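Local coordinates for probable starch synthase 4, chloroplastic/amyloplastic (Arabidopsis thaliana, PDB 6GNE), which belongs to the starch synthase family of GT-B glycosyltransferases and binds adenosine-5'-diphosphate and glycans, at residues Ala168-Thr173 and Ile221-Val226; His143-Gln148 and Thr173-Glu178; Leu10-Ile15 and Glu492-Ser497. One frame throughout, in Å; residues are numbered along the deposited sequence.

Contact 1 (Ala168-Thr173 and Ile221-Val226). With GLC (alpha-D-glucopyranose), chain D.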
loop_
_atom_site.group_PDB
_atom_site.type_symbol
_atom_site.label_atom_id
_atom_site.label_comp_id
_atom_site.label_asym_id
_atom_site.label_seq_id
_atom_site.Cartn_x
_atom_site.Cartn_y
_atom_site.Cartn_z
ATOM N N ALA A 168 -16.394 -11.053 17.643
ATOM C CA ALA A 168 -15.992 -10.285 16.479
ATOM C C ALA A 168 -16.546 -10.782 15.157
ATOM O O ALA A 168 -16.781 -11.956 14.956
ATOM C CB ALA A 168 -14.481 -10.230 16.403
ATOM N N ARG A 169 -16.758 -9.831 14.263
ATOM C CA ARG A 169 -16.844 -10.059 12.824
ATOM C C ARG A 169 -15.447 -9.925 12.207
ATOM O O ARG A 169 -14.646 -9.100 12.654
ATOM C CB ARG A 169 -17.710 -8.990 12.179
ATOM C CG ARG A 169 -19.101 -9.383 11.792
ATOM C CD ARG A 169 -20.038 -9.511 12.958
ATOM N NE ARG A 169 -20.231 -10.910 13.290
ATOM C CZ ARG A 169 -21.033 -11.750 12.625
ATOM N NH1 ARG A 169 -21.681 -11.347 11.520
ATOM N NH2 ARG A 169 -21.169 -13.015 13.055
ATOM N N ILE A 170 -15.201 -10.691 11.144
ATOM C CA ILE A 170 -13.914 -10.682 10.446
ATOM C C ILE A 170 -14.030 -9.892 9.147
ATOM O O ILE A 170 -14.940 -10.119 8.333
ATOM C CB ILE A 170 -13.395 -12.118 10.167
ATOM C CG1 ILE A 170 -13.409 -12.977 11.452
ATOM C CG2 ILE A 170 -11.989 -12.093 9.574
ATOM C CD1 ILE A 170 -12.719 -12.343 12.631
ATOM N N CYS A 171 -13.121 -8.931 8.983
ATOM C CA CYS A 171 -12.967 -8.196 7.739
ATOM C C CYS A 171 -11.616 -8.574 7.155
ATOM O O CYS A 171 -10.602 -8.663 7.864
ATOM C CB CYS A 171 -13.059 -6.693 7.985
ATOM S SG CYS A 171 -13.017 -5.628 6.508
ATOM N N PHE A 172 -11.615 -8.831 5.852
ATOM C CA PHE A 172 -10.371 -9.097 5.113
ATOM C C PHE A 172 -10.211 -8.127 3.959
ATOM O O PHE A 172 -11.109 -7.984 3.147
ATOM C CB PHE A 172 -10.368 -10.523 4.593
ATOM C CG PHE A 172 -9.185 -10.837 3.749
ATOM C CD1 PHE A 172 -7.934 -10.870 4.297
ATOM C CD2 PHE A 172 -9.325 -11.132 2.409
ATOM C CE1 PHE A 172 -6.827 -11.163 3.537
ATOM C CE2 PHE A 172 -8.230 -11.450 1.631
ATOM C CZ PHE A 172 -6.973 -11.457 2.203
ATOM N N THR A 173 -9.089 -7.436 3.905
ATOM C CA THR A 173 -8.758 -6.602 2.756
ATOM C C THR A 173 -7.608 -7.289 1.986
ATOM O O THR A 173 -6.581 -7.596 2.586
ATOM C CB THR A 173 -8.396 -5.182 3.202
ATOM O OG1 THR A 173 -9.530 -4.573 3.816
ATOM C CG2 THR A 173 -7.935 -4.312 2.018
ATOM N N ILE A 221 -13.605 -16.711 1.848
ATOM C CA ILE A 221 -14.685 -17.597 2.291
ATOM C C ILE A 221 -15.090 -17.362 3.743
ATOM O O ILE A 221 -16.244 -17.186 4.058
ATOM C CB ILE A 221 -14.308 -19.060 2.002
ATOM C CG1 ILE A 221 -14.269 -19.244 0.460
ATOM C CG2 ILE A 221 -15.314 -20.039 2.612
ATOM C CD1 ILE A 221 -13.535 -20.471 0.017
ATOM N N PHE A 222 -14.113 -17.323 4.623
ATOM C CA PHE A 222 -14.362 -17.241 6.072
ATOM C C PHE A 222 -14.617 -15.848 6.652
ATOM O O PHE A 222 -14.939 -15.741 7.815
ATOM C CB PHE A 222 -13.218 -17.945 6.831
ATOM C CG PHE A 222 -13.275 -19.431 6.721
ATOM C CD1 PHE A 222 -13.955 -20.160 7.678
ATOM C CD2 PHE A 222 -12.684 -20.121 5.661
ATOM C CE1 PHE A 222 -14.038 -21.550 7.604
ATOM C CE2 PHE A 222 -12.801 -21.500 5.559
ATOM C CZ PHE A 222 -13.469 -22.210 6.542
ATOM N N SER A 223 -14.473 -14.782 5.880
ATOM C CA SER A 223 -14.625 -13.439 6.420
ATOM C C SER A 223 -16.043 -12.983 6.223
ATOM O O SER A 223 -16.668 -13.367 5.269
ATOM C CB SER A 223 -13.652 -12.488 5.743
ATOM O OG SER A 223 -12.315 -12.925 5.957
ATOM N N ASN A 224 -16.532 -12.144 7.122
ATOM C CA ASN A 224 -17.871 -11.556 6.998
ATOM C C ASN A 224 -17.903 -10.361 6.037
ATOM O O ASN A 224 -18.980 -10.010 5.520
ATOM C CB ASN A 224 -18.365 -11.098 8.377
ATOM C CG ASN A 224 -18.375 -12.219 9.374
ATOM O OD1 ASN A 224 -17.543 -12.293 10.310
ATOM N ND2 ASN A 224 -19.279 -13.137 9.154
ATOM N N ILE A 225 -16.732 -9.725 5.845
ATOM C CA ILE A 225 -16.574 -8.576 4.966
ATOM C C ILE A 225 -15.283 -8.781 4.196
ATOM O O ILE A 225 -14.245 -9.056 4.802
ATOM C CB ILE A 225 -16.466 -7.225 5.763
ATOM C CG1 ILE A 225 -17.661 -7.013 6.706
ATOM C CG2 ILE A 225 -16.379 -6.029 4.826
ATOM C CD1 ILE A 225 -17.383 -6.009 7.816
ATOM N N VAL A 226 -15.333 -8.627 2.867
ATOM C CA VAL A 226 -14.122 -8.715 2.036
ATOM C C VAL A 226 -14.015 -7.485 1.188
ATOM O O VAL A 226 -14.932 -7.190 0.424
ATOM C CB VAL A 226 -14.148 -9.946 1.096
ATOM C CG1 VAL A 226 -12.802 -10.066 0.372
ATOM C CG2 VAL A 226 -14.534 -11.240 1.869
HETATM C C1 GLC D . -17.425 -19.678 8.233
HETATM C C2 GLC D . -17.655 -19.409 6.741
HETATM C C3 GLC D . -18.352 -20.583 6.057
HETATM C C4 GLC D . -17.511 -21.832 6.347
HETATM C C5 GLC D . -17.574 -22.063 7.869
HETATM C C6 GLC D . -16.958 -23.379 8.354
HETATM O O2 GLC D . -18.414 -18.223 6.533
HETATM O O3 GLC D . -18.493 -20.374 4.645
HETATM O O4 GLC D . -17.898 -22.969 5.551
HETATM O O5 GLC D . -16.880 -20.971 8.487
HETATM O O6 GLC D . -16.495 -23.281 9.715
#
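The carbonyl oxygen I170 O is gripped by two backbone N-H groups of the facing turn. I225 N donates to I170 O at 3.1 Å, and N224 N adds a weak bond to the same oxygen. N224 also reaches back with its side chain. Its OD1 takes the N-H of I170 N at 3.0 Å, in the amide plane and on a lone pair, with an N-H...O angle of 171°. For this, CG of N224 stands beside its own backbone N (chi1 -57°). The amide is also stacked on the R169 guanidinium. The planes are 15° apart, and N224 OD1 sits over the centre of one face.

F172 N donates to I225 O at 2.8 Å. With I225 N to I170 O, this bond pairs the strands in parallel. C171 and I225 share one face of the sheet, where C171 SG lies 3.8 Å from I225 CG2. F172 and V226 share the other, with V226 CG1 at the edge of the F172 ring. S223 OG lies near F172 CB but bonds to A219 O.

The turn also serves a glycan site: the F222 ring lies beside a glucose, with I221, N224, W157 and D158 completing the pocket.

Strands 169-174 and 225-228 are neighbours in the sheet. Strand 141-145 flanks 169-174 on its other side. Helix 152-160 packs on I170 and S223, and helix 484-499 packs on I225.

Contact 2 (His143-Gln148 and Thr173-Glu178). With AC1 (4,6-dideoxy-4-{[(1S,4R,5S,6S)-4,5,6-trihydroxy-3-(hydroxymethyl)cyclohex-2-en-1-yl]amino}-alpha-D-glucopyranose), chain C; GLC (alpha-D-glucopyranose), chain B.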
loop_
_atom_site.group_PDB
_atom_site.type_symbol
_atom_site.label_atom_id
_atom_site.label_comp_id
_atom_site.label_asym_id
_atom_site.label_seq_id
_atom_site.Cartn_x
_atom_site.Cartn_y
_atom_site.Cartn_z
ATOM N N HIS A 143 -9.883 -6.928 11.664
ATOM C CA HIS A 143 -9.636 -6.611 10.269
ATOM C C HIS A 143 -8.249 -7.113 9.907
ATOM O O HIS A 143 -7.279 -6.616 10.422
ATOM C CB HIS A 143 -9.776 -5.103 10.085
ATOM C CG HIS A 143 -9.861 -4.661 8.663
ATOM N ND1 HIS A 143 -10.404 -3.455 8.303
ATOM C CD2 HIS A 143 -9.492 -5.266 7.506
ATOM C CE1 HIS A 143 -10.331 -3.311 6.989
ATOM N NE2 HIS A 143 -9.789 -4.402 6.482
ATOM N N CYS A 144 -8.148 -8.097 9.027
ATOM C CA CYS A 144 -6.844 -8.595 8.606
ATOM C C CYS A 144 -6.484 -8.193 7.155
ATOM O O CYS A 144 -7.356 -7.843 6.368
ATOM C CB CYS A 144 -6.758 -10.102 8.850
ATOM S SG CYS A 144 -7.972 -11.144 8.001
ATOM N N HIS A 145 -5.194 -8.215 6.822
ATOM C CA HIS A 145 -4.664 -7.672 5.535
ATOM C C HIS A 145 -3.760 -8.638 4.756
ATOM O O HIS A 145 -2.727 -9.086 5.253
ATOM C CB HIS A 145 -3.926 -6.387 5.821
ATOM C CG HIS A 145 -4.786 -5.370 6.494
ATOM N ND1 HIS A 145 -5.434 -4.366 5.796
ATOM C CD2 HIS A 145 -5.182 -5.247 7.782
ATOM C CE1 HIS A 145 -6.145 -3.638 6.640
ATOM N NE2 HIS A 145 -6.016 -4.159 7.849
ATOM N N ASP A 146 -4.179 -8.977 3.534
ATOM C CA ASP A 146 -3.356 -9.734 2.566
ATOM C C ASP A 146 -3.038 -11.151 3.015
ATOM O O ASP A 146 -3.473 -11.577 4.087
ATOM C CB ASP A 146 -2.099 -8.935 2.141
ATOM C CG ASP A 146 -2.360 -8.006 0.987
ATOM O OD1 ASP A 146 -3.510 -7.589 0.824
ATOM O OD2 ASP A 146 -1.449 -7.702 0.194
ATOM N N TRP A 147 -2.307 -11.899 2.190
ATOM C CA TRP A 147 -2.147 -13.328 2.431
ATOM C C TRP A 147 -1.476 -13.617 3.764
ATOM O O TRP A 147 -1.829 -14.607 4.409
ATOM C CB TRP A 147 -1.434 -14.028 1.256
ATOM C CG TRP A 147 0.050 -13.845 1.215
ATOM C CD1 TRP A 147 0.741 -12.917 0.509
ATOM C CD2 TRP A 147 1.026 -14.626 1.923
ATOM N NE1 TRP A 147 2.087 -13.065 0.738
ATOM C CE2 TRP A 147 2.290 -14.104 1.601
ATOM C CE3 TRP A 147 0.944 -15.712 2.799
ATOM C CZ2 TRP A 147 3.475 -14.639 2.109
ATOM C CZ3 TRP A 147 2.114 -16.252 3.310
ATOM C CH2 TRP A 147 3.370 -15.713 2.963
ATOM N N GLN A 148 -0.560 -12.758 4.197
ATOM C CA GLN A 148 0.182 -12.996 5.437
ATOM C C GLN A 148 -0.716 -13.151 6.689
ATOM O O GLN A 148 -0.437 -13.971 7.567
ATOM C CB GLN A 148 1.221 -11.898 5.676
ATOM C CG GLN A 148 2.392 -11.908 4.687
ATOM C CD GLN A 148 2.147 -11.057 3.433
ATOM O OE1 GLN A 148 1.003 -10.733 3.104
ATOM N NE2 GLN A 148 3.231 -10.687 2.737
ATOM N N THR A 173 -9.089 -7.436 3.905
ATOM C CA THR A 173 -8.758 -6.602 2.756
ATOM C C THR A 173 -7.608 -7.289 1.986
ATOM O O THR A 173 -6.581 -7.596 2.586
ATOM C CB THR A 173 -8.396 -5.182 3.202
ATOM O OG1 THR A 173 -9.530 -4.573 3.816
ATOM C CG2 THR A 173 -7.935 -4.312 2.018
ATOM N N CYS A 174 -7.812 -7.571 0.690
ATOM C CA CYS A 174 -6.679 -7.912 -0.213
ATOM C C CYS A 174 -6.272 -6.688 -1.010
ATOM O O CYS A 174 -7.090 -6.136 -1.788
ATOM C CB CYS A 174 -6.996 -9.072 -1.171
ATOM S SG CYS A 174 -5.500 -9.679 -2.007
ATOM N N HIS A 175 -5.025 -6.277 -0.791
ATOM C CA HIS A 175 -4.428 -5.092 -1.419
ATOM C C HIS A 175 -3.726 -5.421 -2.775
ATOM O O HIS A 175 -3.346 -4.505 -3.542
ATOM C CB HIS A 175 -3.391 -4.470 -0.490
ATOM C CG HIS A 175 -3.929 -3.991 0.817
ATOM N ND1 HIS A 175 -3.973 -2.657 1.148
ATOM C CD2 HIS A 175 -4.366 -4.663 1.905
ATOM C CE1 HIS A 175 -4.454 -2.527 2.367
ATOM N NE2 HIS A 175 -4.709 -3.729 2.845
ATOM N N ASN A 176 -3.512 -6.707 -3.045
ATOM C CA ASN A 176 -3.058 -7.176 -4.358
ATOM C C ASN A 176 -3.322 -8.667 -4.494
ATOM O O ASN A 176 -2.640 -9.477 -3.867
ATOM C CB ASN A 176 -1.547 -6.861 -4.565
ATOM C CG ASN A 176 -1.040 -7.221 -5.964
ATOM O OD1 ASN A 176 -1.774 -7.754 -6.777
ATOM N ND2 ASN A 176 0.220 -6.934 -6.240
ATOM N N PHE A 177 -4.294 -9.026 -5.333
ATOM C CA PHE A 177 -4.677 -10.450 -5.533
ATOM C C PHE A 177 -3.636 -11.271 -6.288
ATOM O O PHE A 177 -3.792 -12.456 -6.466
ATOM C CB PHE A 177 -6.025 -10.570 -6.238
ATOM C CG PHE A 177 -7.209 -10.262 -5.365
ATOM C CD1 PHE A 177 -7.747 -11.218 -4.536
ATOM C CD2 PHE A 177 -7.815 -9.010 -5.403
ATOM C CE1 PHE A 177 -8.841 -10.933 -3.740
ATOM C CE2 PHE A 177 -8.929 -8.728 -4.636
ATOM C CZ PHE A 177 -9.444 -9.687 -3.793
ATOM N N GLU A 178 -2.590 -10.639 -6.773
ATOM C CA GLU A 178 -1.435 -11.371 -7.248
ATOM C C GLU A 178 -0.825 -12.234 -6.167
ATOM O O GLU A 178 -0.363 -13.316 -6.444
ATOM C CB GLU A 178 -0.398 -10.391 -7.777
ATOM C CG GLU A 178 0.760 -11.057 -8.519
ATOM C CD GLU A 178 1.919 -10.113 -8.793
ATOM O OE1 GLU A 178 1.893 -8.932 -8.250
ATOM O OE2 GLU A 178 2.805 -10.602 -9.586
HETATM C C1 AC1 C . 2.987 -6.447 -0.325
HETATM O O2 AC1 C . 0.929 -7.727 -0.225
HETATM C C2 AC1 C . 1.456 -6.396 -0.357
HETATM C C4A AC1 C . -2.059 -0.666 -3.370
HETATM C C3 AC1 C . 0.941 -5.678 -1.615
HETATM O O3 AC1 C . -0.485 -5.629 -1.518
HETATM C C4 AC1 C . 1.567 -4.283 -1.712
HETATM N N4A AC1 C . 1.087 -3.468 -2.842
HETATM C C5 AC1 C . 3.081 -4.504 -1.756
HETATM O O5 AC1 C . 3.508 -5.135 -0.546
HETATM C C6 AC1 C . 3.880 -3.215 -1.846
HETATM C C1B AC1 C . -0.308 -3.039 -3.023
HETATM C C2B AC1 C . -0.615 -2.459 -4.428
HETATM O O2B AC1 C . 0.448 -2.664 -5.378
HETATM C C3B AC1 C . -1.019 -0.989 -4.432
HETATM O O3B AC1 C . -1.660 -0.747 -5.681
HETATM O O4 AC1 C . -2.310 0.741 -3.376
HETATM C C5B AC1 C . -1.633 -1.147 -2.015
HETATM C C7B AC1 C . -0.795 -2.179 -1.873
HETATM C C6B AC1 C . -2.207 -0.498 -0.778
HETATM O O6B AC1 C . -3.625 -0.692 -0.715
HETATM C C1 GLC B . 6.398 -10.406 -1.215
HETATM C C2 GLC B . 5.222 -10.468 -0.242
HETATM C C3 GLC B . 4.059 -9.619 -0.752
HETATM C C4 GLC B . 4.552 -8.185 -0.909
HETATM C C5 GLC B . 5.694 -8.170 -1.914
HETATM C C6 GLC B . 6.280 -6.771 -2.052
HETATM O O2 GLC B . 4.846 -11.829 -0.039
HETATM O O3 GLC B . 2.965 -9.645 0.156
HETATM O O4 GLC B . 3.485 -7.336 -1.325
HETATM O O5 GLC B . 6.745 -9.047 -1.480
HETATM O O6 GLC B . 7.477 -6.836 -2.835
#
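H143, H145 and D146 meet T173 and H175 mainly through polar groups. Backbone bonds come first. T173 N donates to C144 O at 3.0 Å, and D146 N donates to T173 O at 2.9 Å. They join the ends of two parallel strands, with H145 and T173 side by side on one face.

Two side-chain bonds involve histidine nitrogens. H143 NE2 and T173 OG1 are 2.7 Å apart and hydrogen-bonded, with T173 OG1 near the plane of the ring. On its other nitrogen H143 is bonded to Y494 OH. H145 ND1 and H175 NE2 are bonded at 3.1 Å. These two rings meet rim to rim, their planes 40° apart. H145 NE2 is bonded in turn to H14 ND1.

The carboxylate of D146 bridges protein and ligand. Its OD1 accepts from H175 N on the syn lone pair, in a nearly straight bond (177°). Its OD2 accepts from AC1 O3 at 2.9 Å. AC1 O2 is modelled very close to OD2, and that short distance is doubtful. H175 ND1 donates to AC1 O6B at 2.7 Å. Further on, W147 NE1 and Q148 NE2 donate to O2 and O3 of the next glucose.

Within 173-178, T173 CG2 lies over one face of the H175 ring, offset toward the rim.

This chemistry implies two shells at the C-terminal ends of the strands, where D146, W147, Q148, H175 and N176 line the glycan pocket. The H175 ring is held at NE2 by H145 and at ND1 by AC1 O6B, consistent with a fixed rotation. H175 N steadies D146, while H175 ND1 and D146 OD2 face AC1.

Contact 3 (Leu10-Ile15 and Glu492-Ser497)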
loop_
_atom_site.group_PDB
_atom_site.type_symbol
_atom_site.label_atom_id
_atom_site.label_comp_id
_atom_site.label_asym_id
_atom_site.label_seq_id
_atom_site.Cartn_x
_atom_site.Cartn_y
_atom_site.Cartn_z
ATOM N N LEU A 10 -17.138 1.262 18.050
ATOM C CA LEU A 10 -16.631 -0.104 17.944
ATOM C C LEU A 10 -15.199 -0.246 18.428
ATOM O O LEU A 10 -14.434 0.707 18.420
ATOM C CB LEU A 10 -16.707 -0.587 16.503
ATOM C CG LEU A 10 -18.110 -0.525 15.890
ATOM C CD1 LEU A 10 -18.027 -0.835 14.413
ATOM C CD2 LEU A 10 -19.086 -1.441 16.607
ATOM N N TYR A 11 -14.866 -1.467 18.845
ATOM C CA TYR A 11 -13.514 -1.868 19.174
ATOM C C TYR A 11 -13.005 -2.698 17.978
ATOM O O TYR A 11 -13.497 -3.804 17.703
ATOM C CB TYR A 11 -13.493 -2.648 20.490
ATOM C CG TYR A 11 -12.149 -3.259 20.908
ATOM C CD1 TYR A 11 -10.925 -2.806 20.387
ATOM C CD2 TYR A 11 -12.110 -4.280 21.858
ATOM C CE1 TYR A 11 -9.720 -3.365 20.799
ATOM C CE2 TYR A 11 -10.919 -4.857 22.256
ATOM C CZ TYR A 11 -9.730 -4.393 21.739
ATOM O OH TYR A 11 -8.563 -4.971 22.126
ATOM N N VAL A 12 -12.026 -2.126 17.278
ATOM C CA VAL A 12 -11.521 -2.644 16.011
ATOM C C VAL A 12 -10.042 -2.990 16.149
ATOM O O VAL A 12 -9.224 -2.118 16.453
ATOM C CB VAL A 12 -11.659 -1.562 14.926
ATOM C CG1 VAL A 12 -11.239 -2.102 13.572
ATOM C CG2 VAL A 12 -13.079 -1.008 14.906
ATOM N N VAL A 13 -9.705 -4.252 15.910
ATOM C CA VAL A 13 -8.303 -4.680 15.874
ATOM C C VAL A 13 -7.839 -4.981 14.438
ATOM O O VAL A 13 -8.511 -5.692 13.706
ATOM C CB VAL A 13 -8.057 -5.894 16.778
ATOM C CG1 VAL A 13 -6.583 -6.290 16.777
ATOM C CG2 VAL A 13 -8.451 -5.546 18.199
ATOM N N HIS A 14 -6.706 -4.406 14.040
ATOM C CA HIS A 14 -6.100 -4.674 12.724
ATOM C C HIS A 14 -4.894 -5.556 12.939
ATOM O O HIS A 14 -4.025 -5.239 13.738
ATOM C CB HIS A 14 -5.672 -3.386 12.021
ATOM C CG HIS A 14 -6.806 -2.577 11.514
ATOM N ND1 HIS A 14 -7.160 -2.549 10.189
ATOM C CD2 HIS A 14 -7.693 -1.782 12.158
ATOM C CE1 HIS A 14 -8.221 -1.773 10.038
ATOM N NE2 HIS A 14 -8.565 -1.296 11.221
ATOM N N ILE A 15 -4.837 -6.657 12.216
ATOM C CA ILE A 15 -3.691 -7.544 12.267
ATOM C C ILE A 15 -3.081 -7.461 10.876
ATOM O O ILE A 15 -3.766 -7.710 9.892
ATOM C CB ILE A 15 -4.120 -8.996 12.600
ATOM C CG1 ILE A 15 -4.762 -9.039 13.994
ATOM C CG2 ILE A 15 -2.954 -9.968 12.507
ATOM C CD1 ILE A 15 -5.553 -10.316 14.271
ATOM N N GLU A 492 -19.451 1.739 7.872
ATOM C CA GLU A 492 -20.803 1.242 7.535
ATOM C C GLU A 492 -20.823 -0.264 7.289
ATOM O O GLU A 492 -21.803 -0.905 7.640
ATOM C CB GLU A 492 -21.439 1.999 6.348
ATOM C CG GLU A 492 -21.859 3.445 6.685
ATOM C CD GLU A 492 -22.167 4.363 5.468
ATOM O OE1 GLU A 492 -21.866 3.995 4.284
ATOM O OE2 GLU A 492 -22.719 5.481 5.711
ATOM N N LEU A 493 -19.745 -0.820 6.719
ATOM C CA LEU A 493 -19.605 -2.269 6.601
ATOM C C LEU A 493 -19.451 -2.939 7.959
ATOM O O LEU A 493 -20.080 -3.969 8.199
ATOM C CB LEU A 493 -18.457 -2.656 5.673
ATOM C CG LEU A 493 -18.599 -2.281 4.193
ATOM C CD1 LEU A 493 -17.258 -2.447 3.480
ATOM C CD2 LEU A 493 -19.722 -3.024 3.449
ATOM N N TYR A 494 -18.635 -2.345 8.834
ATOM C CA TYR A 494 -18.438 -2.844 10.201
ATOM C C TYR A 494 -19.732 -2.883 11.010
ATOM O O TYR A 494 -20.065 -3.919 11.594
ATOM C CB TYR A 494 -17.451 -1.971 10.987
ATOM C CG TYR A 494 -15.990 -1.947 10.561
ATOM C CD1 TYR A 494 -15.463 -2.825 9.603
ATOM C CD2 TYR A 494 -15.118 -1.046 11.161
ATOM C CE1 TYR A 494 -14.127 -2.779 9.243
ATOM C CE2 TYR A 494 -13.794 -0.993 10.812
ATOM C CZ TYR A 494 -13.302 -1.867 9.857
ATOM O OH TYR A 494 -11.974 -1.799 9.547
ATOM N N THR A 495 -20.431 -1.748 11.077
ATOM C CA THR A 495 -21.692 -1.658 11.834
ATOM C C THR A 495 -22.764 -2.593 11.278
ATOM O O THR A 495 -23.420 -3.269 12.048
ATOM C CB THR A 495 -22.251 -0.221 11.914
ATOM O OG1 THR A 495 -22.245 0.374 10.615
ATOM C CG2 THR A 495 -21.429 0.639 12.866
ATOM N N ARG A 496 -22.924 -2.652 9.958
ATOM C CA ARG A 496 -23.943 -3.494 9.325
ATOM C C ARG A 496 -23.687 -4.969 9.572
ATOM O O ARG A 496 -24.648 -5.727 9.775
ATOM C CB ARG A 496 -24.048 -3.209 7.828
ATOM C CG ARG A 496 -25.193 -3.877 7.075
ATOM C CD ARG A 496 -25.617 -3.088 5.824
ATOM N NE ARG A 496 -24.611 -3.109 4.728
ATOM C CZ ARG A 496 -23.956 -2.060 4.198
ATOM N NH1 ARG A 496 -24.158 -0.795 4.603
ATOM N NH2 ARG A 496 -23.074 -2.283 3.218
ATOM N N SER A 497 -22.418 -5.365 9.615
ATOM C CA SER A 497 -22.065 -6.744 9.956
ATOM C C SER A 497 -22.284 -7.094 11.441
ATOM O O SER A 497 -22.745 -8.180 11.757
ATOM C CB SER A 497 -20.624 -7.028 9.575
ATOM O OG SER A 497 -20.413 -8.418 9.512
#
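L10, V12 and H14 meet Y494, a tyrosine on the inner side of the C-terminal helix. Apolar contacts fall at CB and at one ring carbon of Y494. L10 CD1 lies 3.7 Å from Y494 CB, near the root of the tyrosine. The same methyl is 4.0 Å from T495 CG2, where the two side chains cross at about a right angle. V12 follows, with CG1 3.9 Å from Y494 CE2 and CG2 close to the same ring carbon. CG of Y494 is anti to its own carbonyl carbon (chi1 -67°), and the ring projects from the helix toward the strand.

Strand 11-15 opens the chain and lies in the Rossmann-like N-terminal domain of the GT-B fold. Helix 484-499 is the last helix. It returns from the C-terminal domain to pack on this first one, as in other GT-B enzymes.

Polar atoms meet only by packing. Y494 OH is 3.8 Å from H14 CE1 and lies obliquely to the imidazole. Its hydrogen bond goes to H143 ND1 on the adjacent strand 141-145. H14 ND1 is bonded instead to H145 NE2, and T495 OG1 to E491 O one turn back in the helix.

From the N terminus the chain first lays down 10-15, one side of contact 3. Its partner 492-497 comes only at the last helix, so contact 3 closes a loop of nearly the whole chain. Contacts 1 and 2 both nest inside it. Segment 143-148 opens contact 2, and 168-173 opens contact 1 before 173-178 closes contact 2. Contact 1 then closes at 221-226, so these two cross, and they share T173. Strand 169-174 serves both, between strands 141-145 and 225-228. Contact 3 adds strand 11-15, next to 141-145, and the helix that lies against the sheet. S497 of that helix packs on N224 and I225 of contact 1.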